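Local atomic coordinates of acetohydroxyacid synthase small subunit Related (Bacteroides thetaiotaomicron, PDB entry 2F06), a protein that is of unknown function but pairs two ACT domains, binds histidine and probably senses an amino acid. Residues Lys7-Leu13 with Phe45-Ile51; Glu22-Leu27 with Ala61-Phe67; Phe92-Val98 with Lys123-Leu128. All blocks are in the same frame, centred on the assembly; numbering follows the deposited sequence.

In the fold
The chain folds as two ACT domains in series, each with a pair of helices packed on its part of an antiparallel sheet that strand 69-80 makes continuous. Contacts 1 and 2 belong to the first domain, contact 3 to the second. Contact 1 pairs strands 5-13 and 46-52. Contact 2 joins helices 19-29 and 55-64, which follow those strands. The two touch, with Leu9 CD1 3.7 Å from Leu62 CD1. Contact 3 is the matching helix pair, its centre about 36 Å from that of contact 2. A bound histidine lies about 8 Å from the Leu48 side chain, and one about 7 Å from that of Leu27; a different histidine lies about 12 Å from the Phe92 side chain.

Contact 1 of 3, residues Lys7-Leu13 with Phe45-Ile51; sequences KQLSIFL and FGILRGI
Six backbone hydrogen bonds join Lys7-Leu13 to Phe45-Ile51 in antiparallel register. Leu9 N to Gly50 O is 2.9 Å, and the weak return bond from Gly50 N to Leu9 O is 2.8 Å. Ile11 N to Leu48 O and Leu48 N to Ile11 O are both 2.8 Å. Leu13 N to Gly46 O is 2.9 Å, and Gly46 N to Leu13 O is 3.2 Å. Ser10-Arg49 and Phe12-Ile47 are the non-hydrogen-bonded pairs between them. The strand axes approach to 4.6 Å at 159°. A water bridges Ser10 OG (2.6 Å) and Arg49 NE (2.9 Å), while the Arg49 guanidinium forms a salt bridge with Glu41 of the third subunit. These are neighbouring strands of the first ACT domain's sheet; strand 69-80 flanks 5-13 and strand 34-41 flanks 46-52. Leu9, Ile11, Leu13 and Leu48 share one face, where helix 55-64 covers Leu9 and Ile11. There Ile11 CD1 meets Leu48 CD2 at 4.1 Å, and Leu13 CD2 meets Leu48 CB at 4.0 Å. On the other face, Phe12 (chi1 t) brings CD1 to 3.8 Å from Ile47 CD1. Its ring also meets Phe12 of the second subunit.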
loop_
_atom_site.group_PDB
_atom_site.type_symbol
_atom_site.label_atom_id
_atom_site.label_comp_id
_atom_site.label_asym_id
_atom_site.label_seq_id
_atom_site.Cartn_x
_atom_site.Cartn_y
_atom_site.Cartn_z
ATOM N N LYS A 7 -13.495 7.452 -15.554
ATOM C CA LYS A 7 -12.944 6.123 -15.457
ATOM C C LYS A 7 -11.439 6.258 -15.225
ATOM O O LYS A 7 -10.713 6.913 -15.997
ATOM C CB LYS A 7 -13.254 5.332 -16.734
ATOM C CG LYS A 7 -14.764 5.034 -16.936
ATOM C CD LYS A 7 -14.977 4.284 -18.260
ATOM C CE LYS A 7 -15.889 3.059 -18.062
ATOM N NZ LYS A 7 -16.654 2.764 -19.290
ATOM N N GLN A 8 -10.991 5.682 -14.113
ATOM C CA GLN A 8 -9.588 5.537 -13.864
ATOM C C GLN A 8 -9.164 4.092 -14.108
ATOM O O GLN A 8 -9.809 3.149 -13.657
ATOM C CB GLN A 8 -9.299 5.927 -12.439
ATOM C CG GLN A 8 -7.869 5.714 -12.014
ATOM C CD GLN A 8 -7.750 5.777 -10.500
ATOM O OE1 GLN A 8 -7.989 4.784 -9.801
ATOM N NE2 GLN A 8 -7.403 6.935 -9.993
ATOM N N LEU A 9 -8.079 3.892 -14.819
ATOM C CA LEU A 9 -7.532 2.540 -14.920
ATOM C C LEU A 9 -6.640 2.239 -13.716
ATOM O O LEU A 9 -5.791 3.044 -13.304
ATOM C CB LEU A 9 -6.702 2.354 -16.192
ATOM C CG LEU A 9 -7.358 2.528 -17.567
ATOM C CD1 LEU A 9 -6.467 1.978 -18.635
ATOM C CD2 LEU A 9 -8.636 1.809 -17.668
ATOM N N SER A 10 -6.836 1.053 -13.167
ATOM C CA SER A 10 -5.906 0.488 -12.223
ATOM C C SER A 10 -5.269 -0.731 -12.828
ATOM O O SER A 10 -5.960 -1.720 -13.048
ATOM C CB SER A 10 -6.627 0.113 -10.921
ATOM O OG SER A 10 -6.877 1.332 -10.231
ATOM N N ILE A 11 -3.949 -0.681 -12.983
ATOM C CA ILE A 11 -3.226 -1.692 -13.657
ATOM C C ILE A 11 -2.177 -2.372 -12.738
ATOM O O ILE A 11 -1.273 -1.684 -12.178
ATOM C CB ILE A 11 -2.561 -1.137 -14.937
ATOM C CG1 ILE A 11 -3.536 -0.362 -15.812
ATOM C CG2 ILE A 11 -1.937 -2.281 -15.760
ATOM C CD1 ILE A 11 -2.879 0.772 -16.570
ATOM N N PHE A 12 -2.298 -3.703 -12.622
ATOM C CA PHE A 12 -1.428 -4.524 -11.761
ATOM C C PHE A 12 -0.090 -4.743 -12.479
ATOM O O PHE A 12 -0.058 -5.286 -13.563
ATOM C CB PHE A 12 -2.118 -5.831 -11.398
ATOM C CG PHE A 12 -1.263 -6.816 -10.559
ATOM C CD1 PHE A 12 -0.871 -6.499 -9.234
ATOM C CD2 PHE A 12 -0.903 -8.075 -11.097
ATOM C CE1 PHE A 12 -0.134 -7.428 -8.453
ATOM C CE2 PHE A 12 -0.174 -9.005 -10.366
ATOM C CZ PHE A 12 0.221 -8.674 -9.022
ATOM N N LEU A 13 0.990 -4.201 -11.911
ATOM C CA LEU A 13 2.321 -4.253 -12.540
ATOM C C LEU A 13 3.025 -5.308 -11.710
ATOM O O LEU A 13 3.359 -5.076 -10.514
ATOM C CB LEU A 13 3.086 -2.912 -12.399
ATOM C CG LEU A 13 2.495 -1.520 -12.685
ATOM C CD1 LEU A 13 3.295 -0.329 -12.003
ATOM C CD2 LEU A 13 2.235 -1.280 -14.160
ATOM N N PHE A 45 5.410 -5.109 -6.085
ATOM C CA PHE A 45 4.639 -4.781 -7.270
ATOM C C PHE A 45 4.113 -3.376 -7.130
ATOM O O PHE A 45 4.087 -2.849 -6.011
ATOM C CB PHE A 45 3.461 -5.775 -7.425
ATOM C CG PHE A 45 3.881 -7.242 -7.389
ATOM C CD1 PHE A 45 4.294 -7.881 -8.525
ATOM C CD2 PHE A 45 3.868 -7.958 -6.209
ATOM C CE1 PHE A 45 4.672 -9.211 -8.478
ATOM C CE2 PHE A 45 4.209 -9.261 -6.160
ATOM C CZ PHE A 45 4.640 -9.896 -7.296
ATOM N N GLY A 46 3.624 -2.833 -8.243
ATOM C CA GLY A 46 2.859 -1.606 -8.173
ATOM C C GLY A 46 1.477 -1.701 -8.720
ATOM O O GLY A 46 1.130 -2.635 -9.435
ATOM N N ILE A 47 0.679 -0.735 -8.358
ATOM C CA ILE A 47 -0.481 -0.540 -9.137
ATOM C C ILE A 47 -0.434 0.843 -9.798
ATOM O O ILE A 47 -0.440 1.898 -9.081
ATOM C CB ILE A 47 -1.780 -0.707 -8.328
ATOM C CG1 ILE A 47 -2.225 -2.197 -8.312
ATOM C CG2 ILE A 47 -2.910 -0.061 -9.084
ATOM C CD1 ILE A 47 -1.360 -3.167 -7.550
ATOM N N LEU A 48 -0.435 0.824 -11.128
ATOM C CA LEU A 48 -0.560 2.051 -11.857
ATOM C C LEU A 48 -2.012 2.504 -11.883
ATOM O O LEU A 48 -2.853 1.886 -12.532
ATOM C CB LEU A 48 -0.010 1.938 -13.271
ATOM C CG LEU A 48 -0.001 3.195 -14.173
ATOM C CD1 LEU A 48 0.884 4.298 -13.542
ATOM C CD2 LEU A 48 0.571 2.824 -15.570
ATOM N N ARG A 49 -2.257 3.617 -11.230
ATOM C CA ARG A 49 -3.505 4.323 -11.366
ATOM C C ARG A 49 -3.361 5.398 -12.428
ATOM O O ARG A 49 -2.395 6.167 -12.409
ATOM C CB ARG A 49 -3.795 4.972 -10.060
ATOM C CG ARG A 49 -4.300 4.034 -9.098
ATOM C CD ARG A 49 -4.530 4.794 -7.708
ATOM N NE ARG A 49 -5.041 3.767 -6.789
ATOM C CZ ARG A 49 -4.872 3.795 -5.481
ATOM N NH1 ARG A 49 -4.238 4.847 -4.877
ATOM N NH2 ARG A 49 -5.375 2.783 -4.804
ATOM N N GLY A 50 -4.320 5.473 -13.333
ATOM C CA GLY A 50 -4.073 6.130 -14.583
ATOM C C GLY A 50 -5.329 6.807 -15.094
ATOM O O GLY A 50 -6.380 6.188 -15.182
ATOM N N ILE A 51 -5.187 8.083 -15.424
ATOM C CA ILE A 51 -6.164 8.806 -16.263
ATOM C C ILE A 51 -5.644 8.879 -17.705
ATOM O O ILE A 51 -4.577 9.439 -17.942
ATOM C CB ILE A 51 -6.515 10.219 -15.692
ATOM C CG1 ILE A 51 -7.016 10.080 -14.254
ATOM C CG2 ILE A 51 -7.545 10.908 -16.611
ATOM C CD1 ILE A 51 -8.457 9.632 -14.088
HETATM O O HOH W 1 -6.707 1.559 -7.597
#

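Contact 2 of 3, residues Glu22-Leu27 with Ala61-Phe67; sequences EVTEVL and ALKDNHF
Val26, Phe67 and Leu62 carry most of this contact, which is apolar and has no hydrogen bond between its segments. Glu22-Leu27 is helical. Ala61-Asp64 is the last part of a helix that ends in a Schellman motif: His66 has positive phi, Phe67 N bonds Leu62 O at 2.9 Å, and a weak bond joins His66 N to Lys63 O at 3.1 Å. The CA atoms of Val26 and Leu62 are 6.9 Å apart. Val26 (chi1 t) points toward the other segment. Its CG1 lies 3.9 Å from Ala61 CB and 4.1 Å from Leu62 CD2; its CG2 lies 3.9 Å from Phe67 CE2. The turn directs Phe67 (chi1 m) back toward the first helix. Val23 CG2 sits over its ring face in a CH-pi contact, 3.8 Å from the centroid. Leu62 CD1 meets Leu27 CD2 at 3.9 Å, and Leu62 also packs on Leu9 and Ile11 of strand 5-13. This is the packing of the two helices on one face of the sheet in an ACT domain.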
loop_
_atom_site.group_PDB
_atom_site.type_symbol
_atom_site.label_atom_id
_atom_site.label_comp_id
_atom_site.label_asym_id
_atom_site.label_seq_id
_atom_site.Cartn_x
_atom_site.Cartn_y
_atom_site.Cartn_z
ATOM N N GLU A 22 6.600 -1.680 -20.679
ATOM C CA GLU A 22 5.639 -2.344 -21.559
ATOM C C GLU A 22 4.238 -1.767 -21.494
ATOM O O GLU A 22 3.634 -1.665 -22.528
ATOM C CB GLU A 22 5.548 -3.825 -21.286
ATOM C CG GLU A 22 6.834 -4.459 -20.911
ATOM C CD GLU A 22 6.644 -5.903 -20.509
ATOM O OE1 GLU A 22 5.456 -6.361 -20.524
ATOM O OE2 GLU A 22 7.680 -6.561 -20.186
ATOM N N VAL A 23 3.711 -1.394 -20.311
ATOM C CA VAL A 23 2.354 -0.824 -20.223
ATOM C C VAL A 23 2.318 0.504 -20.936
ATOM O O VAL A 23 1.343 0.874 -21.636
ATOM C CB VAL A 23 1.886 -0.518 -18.716
ATOM C CG1 VAL A 23 0.701 0.483 -18.694
ATOM C CG2 VAL A 23 1.528 -1.738 -18.022
ATOM N N THR A 24 3.342 1.292 -20.729
ATOM C CA THR A 24 3.329 2.613 -21.391
ATOM C C THR A 24 3.535 2.460 -22.896
ATOM O O THR A 24 3.040 3.297 -23.672
ATOM C CB THR A 24 4.378 3.598 -20.820
ATOM O OG1 THR A 24 5.672 2.986 -20.837
ATOM C CG2 THR A 24 3.939 4.043 -19.342
ATOM N N GLU A 25 4.252 1.420 -23.273
ATOM C CA GLU A 25 4.369 1.017 -24.699
ATOM C C GLU A 25 3.059 0.539 -25.377
ATOM O O GLU A 25 2.759 0.963 -26.483
ATOM C CB GLU A 25 5.492 -0.001 -24.867
ATOM C CG GLU A 25 6.894 0.659 -24.645
ATOM C CD GLU A 25 8.098 -0.269 -24.834
ATOM O OE1 GLU A 25 7.942 -1.532 -24.886
ATOM O OE2 GLU A 25 9.237 0.282 -24.971
ATOM N N VAL A 26 2.331 -0.391 -24.781
ATOM C CA VAL A 26 0.908 -0.658 -25.147
ATOM C C VAL A 26 0.053 0.588 -25.379
ATOM O O VAL A 26 -0.587 0.714 -26.421
ATOM C CB VAL A 26 0.148 -1.569 -24.133
ATOM C CG1 VAL A 26 -1.282 -1.845 -24.648
ATOM C CG2 VAL A 26 0.878 -2.898 -23.997
ATOM N N LEU A 27 0.042 1.505 -24.431
ATOM C CA LEU A 27 -0.730 2.722 -24.574
ATOM C C LEU A 27 -0.225 3.656 -25.666
ATOM O O LEU A 27 -1.054 4.197 -26.395
ATOM C CB LEU A 27 -0.840 3.447 -23.222
ATOM C CG LEU A 27 -1.555 2.576 -22.176
ATOM C CD1 LEU A 27 -1.614 3.294 -20.830
ATOM C CD2 LEU A 27 -3.000 2.163 -22.603
ATOM N N ALA A 61 -7.003 -2.853 -25.014
ATOM C CA ALA A 61 -5.608 -3.045 -25.414
ATOM C C ALA A 61 -4.763 -3.754 -24.309
ATOM O O ALA A 61 -4.032 -4.758 -24.551
ATOM C CB ALA A 61 -4.976 -1.684 -25.781
ATOM N N LEU A 62 -4.900 -3.257 -23.093
ATOM C CA LEU A 62 -4.268 -3.868 -21.952
ATOM C C LEU A 62 -4.705 -5.311 -21.696
ATOM O O LEU A 62 -3.832 -6.151 -21.523
ATOM C CB LEU A 62 -4.443 -2.973 -20.707
ATOM C CG LEU A 62 -3.600 -1.711 -20.910
ATOM C CD1 LEU A 62 -4.067 -0.536 -19.955
ATOM C CD2 LEU A 62 -2.139 -2.076 -20.687
ATOM N N LYS A 63 -6.014 -5.606 -21.664
ATOM C CA LYS A 63 -6.515 -7.011 -21.559
ATOM C C LYS A 63 -5.982 -7.922 -22.672
ATOM O O LYS A 63 -5.669 -9.098 -22.439
ATOM C CB LYS A 63 -8.051 -7.086 -21.646
ATOM C CG LYS A 63 -8.813 -6.395 -20.514
ATOM C CD LYS A 63 -8.728 -7.190 -19.182
ATOM C CE LYS A 63 -9.455 -8.526 -19.303
ATOM N NZ LYS A 63 -9.506 -9.060 -17.928
ATOM N N ASP A 64 -5.942 -7.380 -23.892
ATOM C CA ASP A 64 -5.412 -8.060 -25.072
ATOM C C ASP A 64 -3.935 -8.421 -24.894
ATOM O O ASP A 64 -3.485 -9.441 -25.430
ATOM C CB ASP A 64 -5.487 -7.141 -26.306
ATOM C CG ASP A 64 -6.858 -7.109 -26.950
ATOM O OD1 ASP A 64 -7.753 -7.870 -26.520
ATOM O OD2 ASP A 64 -7.040 -6.278 -27.884
ATOM N N ASN A 65 -3.179 -7.539 -24.237
ATOM C CA ASN A 65 -1.776 -7.770 -23.917
ATOM C C ASN A 65 -1.549 -8.464 -22.569
ATOM O O ASN A 65 -0.415 -8.497 -22.076
ATOM C CB ASN A 65 -1.018 -6.455 -23.980
ATOM C CG ASN A 65 -0.774 -6.010 -25.411
ATOM O OD1 ASN A 65 0.269 -6.318 -26.016
ATOM N ND2 ASN A 65 -1.756 -5.334 -25.978
ATOM N N HIS A 66 -2.640 -8.979 -21.979
ATOM C CA HIS A 66 -2.627 -9.883 -20.817
ATOM C C HIS A 66 -2.295 -9.160 -19.524
ATOM O O HIS A 66 -1.830 -9.806 -18.563
ATOM C CB HIS A 66 -1.668 -11.078 -21.068
ATOM C CG HIS A 66 -1.955 -11.791 -22.349
ATOM N ND1 HIS A 66 -3.002 -12.676 -22.484
ATOM C CD2 HIS A 66 -1.391 -11.679 -23.572
ATOM C CE1 HIS A 66 -3.050 -13.101 -23.733
ATOM N NE2 HIS A 66 -2.074 -12.522 -24.412
ATOM N N PHE A 67 -2.584 -7.848 -19.467
ATOM C CA PHE A 67 -2.513 -7.110 -18.211
ATOM C C PHE A 67 -3.774 -7.307 -17.403
ATOM O O PHE A 67 -4.842 -7.507 -17.978
ATOM C CB PHE A 67 -2.212 -5.614 -18.416
ATOM C CG PHE A 67 -0.791 -5.349 -18.907
ATOM C CD1 PHE A 67 0.266 -5.275 -17.996
ATOM C CD2 PHE A 67 -0.515 -5.185 -20.262
ATOM C CE1 PHE A 67 1.586 -5.063 -18.440
ATOM C CE2 PHE A 67 0.800 -4.972 -20.713
ATOM C CZ PHE A 67 1.853 -4.920 -19.806
#

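Contact 3 of 3, residues Phe92-Val98 with Lys123-Leu128; sequences FLSAEGV and KCIEVL
Phe92-Val98 runs from the end of a helix into a loop, whereas Lys123-Leu128 is helical throughout. The first helix closes in a Schellman motif. Gly97 has positive phi (69°), Val98 N bonds Leu93 O at 3.0 Å, and Gly97 N bonds Ser94 O at 2.8 Å. This turn carries Val98 back toward the second helix. The closest CA pairs are Val98-Cys124 at 6.1 Å and Leu93-Val127 at 6.6 Å. No hydrogen bond crosses between the segments, and the side chains meet mainly through apolar packing. Val127 (chi1 t) has the most surface covered. Its CG1 lies 3.7 Å from Phe92 O, 4.0 Å from Phe92 CB and 4.1 Å from Leu93 CD2. Its CG2 lies 3.6 Å from Glu96 CG. Leu93 (chi1 m, chi2 t) brings CD2 to 3.7 Å from Leu128 CD2 and 3.9 Å from Cys124 SG. Val98 (chi1 t) places CG1 3.8 Å from Cys124 CB and CG2 3.9 Å from Lys123 CB. The end of Lys123 leads away, and its NZ forms a salt bridge with Glu126 OE1 at 3.0 Å. The contact joins helices 85-95 and 121-130 of the second ACT domain. Strands 100-108 and 111-118 lie between these helices in the chain, and Phe92 also packs on Val133, just before strand 134-136.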
loop_
_atom_site.group_PDB
_atom_site.type_symbol
_atom_site.label_atom_id
_atom_site.label_comp_id
_atom_site.label_asym_id
_atom_site.label_seq_id
_atom_site.Cartn_x
_atom_site.Cartn_y
_atom_site.Cartn_z
ATOM N N PHE A 92 -14.910 21.676 2.907
ATOM C CA PHE A 92 -16.298 21.562 2.468
ATOM C C PHE A 92 -16.668 20.090 2.580
ATOM O O PHE A 92 -17.689 19.754 3.127
ATOM C CB PHE A 92 -16.532 21.985 1.013
ATOM C CG PHE A 92 -16.376 23.475 0.717
ATOM C CD1 PHE A 92 -16.730 24.445 1.618
ATOM C CD2 PHE A 92 -15.885 23.878 -0.543
ATOM C CE1 PHE A 92 -16.611 25.815 1.288
ATOM C CE2 PHE A 92 -15.729 25.220 -0.878
ATOM C CZ PHE A 92 -16.103 26.191 0.042
ATOM N N LEU A 93 -15.827 19.190 2.079
ATOM C CA LEU A 93 -16.212 17.777 2.014
ATOM C C LEU A 93 -16.305 17.213 3.387
ATOM O O LEU A 93 -17.278 16.535 3.715
ATOM C CB LEU A 93 -15.213 16.930 1.199
ATOM C CG LEU A 93 -15.187 17.264 -0.270
ATOM C CD1 LEU A 93 -13.998 16.727 -0.960
ATOM C CD2 LEU A 93 -16.480 16.749 -0.855
ATOM N N SER A 94 -15.293 17.459 4.205
ATOM C CA SER A 94 -15.310 16.849 5.512
ATOM C C SER A 94 -16.451 17.393 6.438
ATOM O O SER A 94 -17.086 16.610 7.141
ATOM C CB SER A 94 -13.908 16.847 6.127
ATOM O OG SER A 94 -13.643 18.046 6.795
ATOM N N ALA A 95 -16.787 18.683 6.336
ATOM C CA ALA A 95 -17.948 19.264 7.036
ATOM C C ALA A 95 -19.262 18.533 6.706
ATOM O O ALA A 95 -20.230 18.545 7.506
ATOM C CB ALA A 95 -18.080 20.744 6.733
ATOM N N GLU A 96 -19.280 17.865 5.543
ATOM C CA GLU A 96 -20.460 17.099 5.111
ATOM C C GLU A 96 -20.279 15.584 5.234
ATOM O O GLU A 96 -21.065 14.817 4.666
ATOM C CB GLU A 96 -20.852 17.450 3.671
ATOM C CG GLU A 96 -21.371 18.871 3.436
ATOM C CD GLU A 96 -22.704 19.141 4.053
ATOM O OE1 GLU A 96 -23.623 18.263 4.013
ATOM O OE2 GLU A 96 -22.834 20.268 4.596
ATOM N N GLY A 97 -19.232 15.165 5.946
ATOM C CA GLY A 97 -18.940 13.744 6.162
ATOM C C GLY A 97 -18.494 12.951 4.936
ATOM O O GLY A 97 -18.661 11.734 4.905
ATOM N N VAL A 98 -17.935 13.634 3.925
ATOM C CA VAL A 98 -17.449 12.975 2.725
ATOM C C VAL A 98 -15.912 12.889 2.816
ATOM O O VAL A 98 -15.238 13.921 2.877
ATOM C CB VAL A 98 -17.770 13.747 1.419
ATOM C CG1 VAL A 98 -17.046 13.038 0.213
ATOM C CG2 VAL A 98 -19.227 13.837 1.160
ATOM N N LYS A 123 -22.596 11.791 -2.981
ATOM C CA LYS A 123 -22.514 12.895 -2.019
ATOM C C LYS A 123 -21.379 13.892 -2.289
ATOM O O LYS A 123 -21.529 15.102 -2.052
ATOM C CB LYS A 123 -22.449 12.402 -0.564
ATOM C CG LYS A 123 -23.152 13.323 0.363
ATOM C CD LYS A 123 -24.718 13.065 0.409
ATOM C CE LYS A 123 -25.425 12.887 -0.995
ATOM N NZ LYS A 123 -26.922 12.635 -0.933
ATOM N N CYS A 124 -20.238 13.368 -2.743
ATOM C CA CYS A 124 -19.095 14.190 -3.027
ATOM C C CYS A 124 -19.466 15.193 -4.114
ATOM O O CYS A 124 -19.207 16.395 -3.982
ATOM C CB CYS A 124 -17.896 13.294 -3.451
ATOM S SG CYS A 124 -16.398 14.266 -3.862
ATOM N N ILE A 125 -20.079 14.709 -5.200
ATOM C CA ILE A 125 -20.389 15.581 -6.322
ATOM C C ILE A 125 -21.428 16.630 -5.918
ATOM O O ILE A 125 -21.332 17.782 -6.333
ATOM C CB ILE A 125 -20.856 14.805 -7.543
ATOM C CG1 ILE A 125 -19.682 14.085 -8.184
ATOM C CG2 ILE A 125 -21.481 15.724 -8.595
ATOM C CD1 ILE A 125 -20.119 13.145 -9.295
ATOM N N GLU A 126 -22.364 16.231 -5.076
ATOM C CA GLU A 126 -23.406 17.120 -4.569
ATOM C C GLU A 126 -22.793 18.325 -3.860
ATOM O O GLU A 126 -23.081 19.459 -4.211
ATOM C CB GLU A 126 -24.278 16.326 -3.599
ATOM C CG GLU A 126 -25.581 16.956 -3.257
ATOM C CD GLU A 126 -26.504 15.963 -2.587
ATOM O OE1 GLU A 126 -26.508 14.774 -3.020
ATOM O OE2 GLU A 126 -27.205 16.366 -1.634
ATOM N N VAL A 127 -21.923 18.056 -2.876
ATOM C CA VAL A 127 -21.249 19.090 -2.047
ATOM C C VAL A 127 -20.450 20.060 -2.933
ATOM O O VAL A 127 -20.581 21.277 -2.825
ATOM C CB VAL A 127 -20.333 18.433 -0.903
ATOM C CG1 VAL A 127 -19.466 19.458 -0.158
ATOM C CG2 VAL A 127 -21.195 17.657 0.095
ATOM N N LEU A 128 -19.673 19.503 -3.847
ATOM C CA LEU A 128 -18.767 20.293 -4.672
ATOM C C LEU A 128 -19.563 21.249 -5.540
ATOM O O LEU A 128 -19.185 22.410 -5.644
ATOM C CB LEU A 128 -17.890 19.375 -5.547
ATOM C CG LEU A 128 -16.992 18.366 -4.825
ATOM C CD1 LEU A 128 -16.264 17.528 -5.819
ATOM C CD2 LEU A 128 -15.993 18.972 -3.818
#